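Local coordinates for peptidoglycan-recognition protein LB (Drosophila melanogaster, PDB 7NSY) that hydrolyses the amide bond between N-acetylmuramoyl and L-alanine residues of bacterial peptidoglycan as a zinc-dependent amidase, degrading this immune elicitor in innate immunity, at residues V41-S46 and Y149-H154. The protein carries 1 engineered substitution. Numbering follows the deposited sequence.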
# COMPACT_ATOMS: atom_id res chain seq x y z
N VAL A 41 -0.73 4.40 8.95
CA VAL A 41 -0.36 3.40 7.92
C VAL A 41 -1.61 2.58 7.71
O VAL A 41 -2.17 2.05 8.70
CB VAL A 41 0.85 2.57 8.35
CG1 VAL A 41 1.10 1.48 7.31
CG2 VAL A 41 2.07 3.43 8.56
N ILE A 42 -1.99 2.38 6.45
CA ILE A 42 -3.21 1.60 6.13
C ILE A 42 -2.81 0.44 5.23
O ILE A 42 -2.15 0.66 4.18
CB ILE A 42 -4.27 2.51 5.52
CG1 ILE A 42 -4.53 3.71 6.46
CG2 ILE A 42 -5.56 1.76 5.22
CD1 ILE A 42 -5.41 4.72 5.88
N ILE A 43 -3.26 -0.75 5.58
CA ILE A 43 -2.99 -1.97 4.80
C ILE A 43 -4.17 -2.33 3.91
O ILE A 43 -5.34 -2.38 4.38
CB ILE A 43 -2.68 -3.12 5.75
CG1 ILE A 43 -1.54 -2.81 6.73
CG2 ILE A 43 -2.49 -4.42 4.99
CD1 ILE A 43 -0.24 -2.37 6.07
N HIS A 44 -3.92 -2.52 2.64
CA HIS A 44 -4.87 -2.89 1.58
C HIS A 44 -4.44 -4.20 0.93
O HIS A 44 -3.27 -4.60 1.01
CB HIS A 44 -4.96 -1.83 0.51
CG HIS A 44 -5.34 -0.49 1.00
ND1 HIS A 44 -6.67 -0.13 1.15
CD2 HIS A 44 -4.62 0.59 1.41
CE1 HIS A 44 -6.72 1.11 1.56
NE2 HIS A 44 -5.48 1.59 1.72
N HIS A 45 -5.38 -4.77 0.15
CA HIS A 45 -5.02 -5.77 -0.88
C HIS A 45 -5.62 -5.36 -2.20
O HIS A 45 -6.51 -4.52 -2.26
CB HIS A 45 -5.33 -7.19 -0.42
CG HIS A 45 -6.80 -7.44 -0.33
ND1 HIS A 45 -7.53 -7.84 -1.43
CD2 HIS A 45 -7.66 -7.35 0.70
CE1 HIS A 45 -8.81 -7.97 -1.08
NE2 HIS A 45 -8.92 -7.68 0.22
N SER A 46 -5.11 -5.89 -3.29
CA SER A 46 -5.48 -5.42 -4.64
C SER A 46 -6.77 -6.08 -5.10
O SER A 46 -7.42 -5.47 -5.96
CB SER A 46 -4.34 -5.58 -5.61
OG SER A 46 -4.00 -6.93 -5.83
N TYR A 149 3.04 6.04 14.89
CA TYR A 149 1.97 5.90 13.88
C TYR A 149 0.91 4.94 14.40
O TYR A 149 1.14 4.00 15.22
CB TYR A 149 2.56 5.39 12.55
CG TYR A 149 3.11 3.99 12.58
CD1 TYR A 149 2.33 2.90 12.24
CD2 TYR A 149 4.43 3.75 12.93
CE1 TYR A 149 2.83 1.62 12.32
CE2 TYR A 149 4.94 2.47 13.01
CZ TYR A 149 4.14 1.40 12.71
OH TYR A 149 4.65 0.14 12.83
N LYS A 150 -0.27 5.10 13.83
CA LYS A 150 -1.43 4.21 14.04
C LYS A 150 -1.58 3.32 12.80
O LYS A 150 -1.68 3.88 11.68
CB LYS A 150 -2.70 5.04 14.28
CG LYS A 150 -2.62 5.88 15.56
CD LYS A 150 -3.74 6.87 15.71
CE LYS A 150 -3.90 7.37 17.12
NZ LYS A 150 -2.72 8.16 17.55
N LEU A 151 -1.62 2.01 13.02
CA LEU A 151 -1.78 1.03 11.93
C LEU A 151 -3.25 0.64 11.83
O LEU A 151 -3.85 0.24 12.86
CB LEU A 151 -0.93 -0.18 12.26
CG LEU A 151 -1.00 -1.36 11.30
CD1 LEU A 151 -0.35 -1.01 9.97
CD2 LEU A 151 -0.34 -2.56 11.90
N LEU A 152 -3.79 0.69 10.62
CA LEU A 152 -5.19 0.33 10.36
C LEU A 152 -5.25 -0.64 9.19
O LEU A 152 -4.40 -0.60 8.30
CB LEU A 152 -6.00 1.57 9.99
CG LEU A 152 -6.00 2.70 11.01
CD1 LEU A 152 -6.66 3.93 10.42
CD2 LEU A 152 -6.69 2.25 12.27
N GLY A 153 -6.27 -1.47 9.16
CA GLY A 153 -6.66 -2.25 7.96
C GLY A 153 -7.68 -1.49 7.11
O GLY A 153 -8.45 -0.63 7.60
N HIS A 154 -7.71 -1.75 5.79
CA HIS A 154 -8.66 -1.10 4.86
C HIS A 154 -10.12 -1.26 5.34
O HIS A 154 -10.84 -0.27 5.19
CB HIS A 154 -8.50 -1.66 3.44
CG HIS A 154 -8.91 -3.08 3.29
ND1 HIS A 154 -8.12 -4.13 3.61
CD2 HIS A 154 -10.14 -3.59 3.02
CE1 HIS A 154 -8.82 -5.28 3.41
NE2 HIS A 154 -10.08 -4.93 3.10
O HOH W 1 -11.35 -7.50 1.70
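Val41 and Leu151, Ile42 and Leu152, and Ile43 and Gly153 pair as neighbours on two parallel strands whose axes come within 4.7 Å at 21°. A ladder of backbone hydrogen bonds supports this register: Val41 N to Lys150 O, Leu152 N to Val41 O, Ile43 N to Leu152 O, and finally His154 N to Ile43 O (2.8 Å). On one face, Leu151 CD1 lies 3.9 Å from both Val41 CG1 and Ile43 CG1. Val41 CG1 is anti to the backbone N, which leaves CG2 beside that N, where it touches Tyr149 CD1 at 3.7 Å.

Where the strands end, His44 and His154, both zinc-binding residues of this amidase, meet: His154 CB sits 3.3 Å from His44 ND1. The His154 ring has Ile43 O at its edge, in plane, and ND1 makes a weak hydrogen bond to that oxygen (3.4 Å, 141° at the hydrogen), which thus takes two donors from one residue. In an offset edge-to-face pair, His45 directs its edge toward the His154 face (planes at 82°), and a water links the NE2 atoms of both rings. With an alanine in place of His154, Ile43 O would probably lose its weak second donor, and the His45 edge and shared water their imidazole partner.

The engineered Ser162 occupies the third zinc-binding position, near His154, while His44 NE2 is hydrogen-bonded to His102 ND1. Strand 149-153 is outermost in the mixed sheet; strand 38-45 continues it to strand 110-115, and helix 126-141 packs on Val41 and Tyr149 through Ile136.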